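Local coordinates for polyhedrin (Antheraea mylitta cypovirus 4, PDB 5A9C), which probably forms the crystalline matrix of cypovirus polyhedra, the microcrystals in which virus particles are occluded, at residues Q125-Y137 against A198-D211. Sequence-based numbering, arbitrary orientation.
Sequences QLRKAGHLSRAVY and AYIDQAGLIVASSD
The carbonyl oxygen of G204 is gripped by two nitrogens of the R127 guanidinium, with NH1 at 3.1 Å and NH2 at 3.2 Å from G204 O. A bend at chi3 (56°) turns the long arginine chain so that its end meets this one acceptor, which lies at the edge of the guanidinium, while I206 CG1 sits over a face. G204 closes the type I turn that starts at D201, and its positive phi suits a residue without a side chain.

At the other end, D211 receives hydrogen bonds from two successive backbone N-H groups of the bend at 130-132, one on each carboxylate oxygen. OD2 takes the backbone N of H131 at 2.9 Å and OD1 that of L132 at 3.2 Å, each on its syn lone pair. The H131 ring lies across the carboxylate, the planes 36° apart, with OD1 over one ring face; ND1 of H131 is bonded to the Y32 hydroxyl. G130 suits its place: its backbone angles would jam a beta carbon against the preceding carbonyl, and one would also collide with D211 and with S209 OG.

The bend links strands 127-128 and 133-139, a hairpin at the margin of the antiparallel six-stranded sheet, and the short, weakly bonded hairpin of 199-200 and 206-208 packs over it. Between the polar ends the filling is apolar, three alanines and the branched ends of I200 and I206: A198 CB fits among the beta carbons of A129 and S133, 3.6 Å from A129 CB, while I200 CD1 lies 3.7 Å from A135 CB and I206 CG2 also reaches A129. Alanines let the backbones come this close.

The S209 hydroxyl donates a hydrogen bond to A129 O, 2.6 Å from OG and nearly in line with the carbonyl. With OG anti to the backbone N (chi1 176°), the same oxygen accepts D211 N in an ST turn, which would help to orient the aspartate. S133 OG and S210 OG approach to 2.7 Å. S133 OG is hydrogen-bonded to N87 OD1, and S210 OG to H196 O.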
loop_
_atom_site.group_PDB
_atom_site.type_symbol
_atom_site.label_atom_id
_atom_site.label_comp_id
_atom_site.label_asym_id
_atom_site.label_seq_id
_atom_site.Cartn_x
_atom_site.Cartn_y
_atom_site.Cartn_z
ATOM N N GLN A 125 -7.600 27.136 4.944
ATOM C CA GLN A 125 -8.430 26.292 5.798
ATOM C C GLN A 125 -7.536 25.543 6.776
ATOM O O GLN A 125 -7.967 25.159 7.859
ATOM C CB GLN A 125 -9.256 25.312 4.968
ATOM C CG GLN A 125 -10.356 25.967 4.149
ATOM C CD GLN A 125 -11.232 24.955 3.439
ATOM O OE1 GLN A 125 -10.971 24.590 2.292
ATOM N NE2 GLN A 125 -12.278 24.497 4.118
ATOM N N LEU A 126 -6.280 25.351 6.383
ATOM C CA LEU A 126 -5.281 24.754 7.260
ATOM C C LEU A 126 -4.688 25.823 8.176
ATOM O O LEU A 126 -4.073 26.780 7.707
ATOM C CB LEU A 126 -4.177 24.093 6.434
ATOM C CG LEU A 126 -4.623 23.192 5.276
ATOM C CD1 LEU A 126 -3.414 22.584 4.575
ATOM C CD2 LEU A 126 -5.566 22.100 5.756
ATOM N N ARG A 127 -4.876 25.659 9.483
ATOM C CA ARG A 127 -4.454 26.669 10.452
ATOM C C ARG A 127 -2.969 26.554 10.782
ATOM O O ARG A 127 -2.460 25.456 11.000
ATOM C CB ARG A 127 -5.272 26.548 11.741
ATOM C CG ARG A 127 -6.781 26.578 11.537
ATOM C CD ARG A 127 -7.519 26.382 12.860
ATOM N NE ARG A 127 -7.116 27.361 13.867
ATOM C CZ ARG A 127 -7.558 27.375 15.121
ATOM N NH1 ARG A 127 -8.424 26.460 15.535
ATOM N NH2 ARG A 127 -7.130 28.307 15.965
ATOM N N LYS A 128 -2.283 27.692 10.828
ATOM C CA LYS A 128 -0.859 27.719 11.150
ATOM C C LYS A 128 -0.608 27.420 12.624
ATOM O O LYS A 128 -1.150 28.089 13.501
ATOM C CB LYS A 128 -0.247 29.081 10.803
ATOM C CG LYS A 128 -0.273 29.441 9.327
ATOM C CD LYS A 128 0.406 30.783 9.098
ATOM C CE LYS A 128 0.241 31.264 7.666
ATOM N NZ LYS A 128 0.889 32.591 7.457
ATOM N N ALA A 129 0.222 26.418 12.890
ATOM C CA ALA A 129 0.580 26.056 14.257
ATOM C C ALA A 129 2.091 26.144 14.455
ATOM O O ALA A 129 2.648 25.524 15.360
ATOM C CB ALA A 129 0.076 24.656 14.584
ATOM N N GLY A 130 2.744 26.929 13.602
ATOM C CA GLY A 130 4.188 27.064 13.619
ATOM C C GLY A 130 4.719 27.008 12.202
ATOM O O GLY A 130 3.969 26.718 11.271
ATOM N N HIS A 131 6.008 27.282 12.019
ATOM C CA HIS A 131 6.568 27.257 10.672
ATOM C C HIS A 131 6.575 25.831 10.115
ATOM O O HIS A 131 6.542 25.626 8.904
ATOM C CB HIS A 131 7.963 27.899 10.629
ATOM C CG HIS A 131 9.012 27.142 11.384
ATOM N ND1 HIS A 131 9.751 26.125 10.816
ATOM C CD2 HIS A 131 9.460 27.264 12.657
ATOM C CE1 HIS A 131 10.601 25.649 11.709
ATOM N NE2 HIS A 131 10.444 26.322 12.835
ATOM N N LEU A 132 6.586 24.850 11.011
ATOM C CA LEU A 132 6.650 23.446 10.617
ATOM C C LEU A 132 5.289 22.758 10.555
ATOM O O LEU A 132 5.189 21.630 10.077
ATOM C CB LEU A 132 7.554 22.671 11.581
ATOM C CG LEU A 132 9.067 22.790 11.376
ATOM C CD1 LEU A 132 9.815 22.243 12.579
ATOM C CD2 LEU A 132 9.494 22.075 10.101
ATOM N N SER A 133 4.242 23.423 11.029
ATOM C CA SER A 133 2.985 22.718 11.270
ATOM C C SER A 133 1.719 23.449 10.831
ATOM O O SER A 133 1.616 24.669 10.952
ATOM C CB SER A 133 2.866 22.369 12.756
ATOM O OG SER A 133 3.934 21.543 13.182
ATOM N N ARG A 134 0.759 22.677 10.326
ATOM C CA ARG A 134 -0.599 23.159 10.091
ATOM C C ARG A 134 -1.591 22.157 10.683
ATOM O O ARG A 134 -1.280 20.975 10.821
ATOM C CB ARG A 134 -0.874 23.320 8.592
ATOM C CG ARG A 134 0.095 24.220 7.851
ATOM C CD ARG A 134 -0.044 25.664 8.279
ATOM N NE ARG A 134 0.624 26.566 7.348
ATOM C CZ ARG A 134 1.907 26.909 7.421
ATOM N NH1 ARG A 134 2.679 26.422 8.387
ATOM N NH2 ARG A 134 2.418 27.741 6.522
ATOM N N ALA A 135 -2.783 22.624 11.036
ATOM C CA ALA A 135 -3.815 21.721 11.535
ATOM C C ALA A 135 -5.199 22.196 11.115
ATOM O O ALA A 135 -5.443 23.394 10.984
ATOM C CB ALA A 135 -3.726 21.587 13.049
ATOM N N VAL A 136 -6.105 21.252 10.896
ATOM C CA VAL A 136 -7.454 21.599 10.482
ATOM C C VAL A 136 -8.448 20.640 11.109
ATOM O O VAL A 136 -8.190 19.438 11.200
ATOM C CB VAL A 136 -7.599 21.568 8.938
ATOM C CG1 VAL A 136 -7.293 20.182 8.402
ATOM C CG2 VAL A 136 -8.995 22.010 8.521
ATOM N N TYR A 137 -9.570 21.180 11.572
ATOM C CA TYR A 137 -10.653 20.347 12.073
ATOM C C TYR A 137 -11.676 20.115 10.971
ATOM O O TYR A 137 -12.057 21.044 10.259
ATOM C CB TYR A 137 -11.336 20.985 13.284
ATOM C CG TYR A 137 -12.541 20.202 13.750
ATOM C CD1 TYR A 137 -12.389 19.010 14.444
ATOM C CD2 TYR A 137 -13.831 20.642 13.478
ATOM C CE1 TYR A 137 -13.485 18.281 14.864
ATOM C CE2 TYR A 137 -14.935 19.917 13.896
ATOM C CZ TYR A 137 -14.755 18.739 14.587
ATOM O OH TYR A 137 -15.846 18.011 15.008
ATOM N N ALA A 198 1.393 19.441 15.701
ATOM C CA ALA A 198 0.280 20.355 15.907
ATOM C C ALA A 198 -0.954 19.620 16.411
ATOM O O ALA A 198 -1.248 18.507 15.974
ATOM C CB ALA A 198 -0.044 21.097 14.621
ATOM N N TYR A 199 -1.667 20.249 17.341
ATOM C CA TYR A 199 -2.971 19.759 17.773
ATOM C C TYR A 199 -3.847 20.932 18.195
ATOM O O TYR A 199 -3.355 21.925 18.725
ATOM C CB TYR A 199 -2.846 18.738 18.912
ATOM C CG TYR A 199 -4.188 18.264 19.428
ATOM C CD1 TYR A 199 -4.985 17.412 18.672
ATOM C CD2 TYR A 199 -4.666 18.681 20.666
ATOM C CE1 TYR A 199 -6.222 16.984 19.142
ATOM C CE2 TYR A 199 -5.895 18.260 21.137
ATOM C CZ TYR A 199 -6.669 17.416 20.375
ATOM O OH TYR A 199 -7.897 17.005 20.854
ATOM N N ILE A 200 -5.145 20.812 17.940
ATOM C CA ILE A 200 -6.108 21.844 18.308
ATOM C C ILE A 200 -7.051 21.263 19.349
ATOM O O ILE A 200 -7.766 20.300 19.069
ATOM C CB ILE A 200 -6.935 22.290 17.088
ATOM C CG1 ILE A 200 -6.013 22.610 15.912
ATOM C CG2 ILE A 200 -7.829 23.484 17.441
ATOM C CD1 ILE A 200 -6.751 22.926 14.631
ATOM N N ASP A 201 -7.045 21.829 20.554
ATOM C CA ASP A 201 -7.871 21.280 21.623
ATOM C C ASP A 201 -9.349 21.610 21.419
ATOM O O ASP A 201 -9.709 22.328 20.488
ATOM C CB ASP A 201 -7.366 21.687 23.021
ATOM C CG ASP A 201 -7.725 23.119 23.404
ATOM O OD1 ASP A 201 -8.553 23.760 22.724
ATOM O OD2 ASP A 201 -7.177 23.596 24.422
ATOM N N GLN A 202 -10.199 21.076 22.287
ATOM C CA GLN A 202 -11.644 21.181 22.097
ATOM C C GLN A 202 -12.185 22.608 22.195
ATOM O O GLN A 202 -13.323 22.871 21.802
ATOM C CB GLN A 202 -12.381 20.237 23.052
ATOM C CG GLN A 202 -12.145 18.769 22.724
ATOM C CD GLN A 202 -12.774 17.823 23.731
ATOM O OE1 GLN A 202 -13.502 18.243 24.631
ATOM N NE2 GLN A 202 -12.494 16.534 23.578
ATOM N N ALA A 203 -11.366 23.524 22.706
ATOM C CA ALA A 203 -11.737 24.934 22.767
ATOM C C ALA A 203 -11.236 25.688 21.538
ATOM O O ALA A 203 -11.471 26.886 21.395
ATOM C CB ALA A 203 -11.202 25.576 24.043
ATOM N N GLY A 204 -10.540 24.978 20.655
ATOM C CA GLY A 204 -10.057 25.562 19.418
ATOM C C GLY A 204 -8.665 26.153 19.523
ATOM O O GLY A 204 -8.181 26.785 18.586
ATOM N N LEU A 205 -8.015 25.949 20.662
ATOM C CA LEU A 205 -6.681 26.498 20.874
ATOM C C LEU A 205 -5.602 25.581 20.314
ATOM O O LEU A 205 -5.703 24.358 20.397
ATOM C CB LEU A 205 -6.425 26.753 22.361
ATOM C CG LEU A 205 -7.271 27.854 23.005
ATOM C CD1 LEU A 205 -6.988 27.963 24.499
ATOM C CD2 LEU A 205 -7.023 29.183 22.310
ATOM N N ILE A 206 -4.569 26.184 19.743
ATOM C CA ILE A 206 -3.403 25.434 19.302
ATOM C C ILE A 206 -2.526 25.152 20.516
ATOM O O ILE A 206 -1.888 26.058 21.057
ATOM C CB ILE A 206 -2.611 26.210 18.236
ATOM C CG1 ILE A 206 -3.504 26.491 17.023
ATOM C CG2 ILE A 206 -1.363 25.438 17.832
ATOM C CD1 ILE A 206 -2.867 27.383 15.987
ATOM N N VAL A 207 -2.503 23.894 20.944
ATOM C CA VAL A 207 -1.870 23.525 22.206
ATOM C C VAL A 207 -0.618 22.669 22.034
ATOM O O VAL A 207 0.005 22.266 23.015
ATOM C CB VAL A 207 -2.861 22.801 23.136
ATOM C CG1 VAL A 207 -3.985 23.746 23.543
ATOM C CG2 VAL A 207 -3.422 21.563 22.452
ATOM N N ALA A 208 -0.256 22.391 20.786
ATOM C CA ALA A 208 0.977 21.675 20.490
ATOM C C ALA A 208 1.543 22.131 19.153
ATOM O O ALA A 208 0.804 22.563 18.267
ATOM C CB ALA A 208 0.743 20.167 20.494
ATOM N N SER A 209 2.860 22.041 19.011
ATOM C CA SER A 209 3.525 22.528 17.812
ATOM C C SER A 209 4.830 21.781 17.587
ATOM O O SER A 209 5.399 21.219 18.520
ATOM C CB SER A 209 3.798 24.030 17.936
ATOM O OG SER A 209 4.531 24.516 16.825
ATOM N N SER A 210 5.300 21.781 16.343
ATOM C CA SER A 210 6.580 21.169 16.010
ATOM C C SER A 210 7.736 22.127 16.273
ATOM O O SER A 210 8.881 21.703 16.400
ATOM C CB SER A 210 6.596 20.735 14.544
ATOM O OG SER A 210 5.582 19.781 14.294
ATOM N N ASP A 211 7.426 23.419 16.346
ATOM C CA ASP A 211 8.442 24.454 16.530
ATOM C C ASP A 211 9.133 24.376 17.888
ATOM O O ASP A 211 8.480 24.394 18.934
ATOM C CB ASP A 211 7.820 25.844 16.363
ATOM C CG ASP A 211 7.434 26.145 14.932
ATOM O OD1 ASP A 211 7.343 25.200 14.121
ATOM O OD2 ASP A 211 7.214 27.337 14.619
#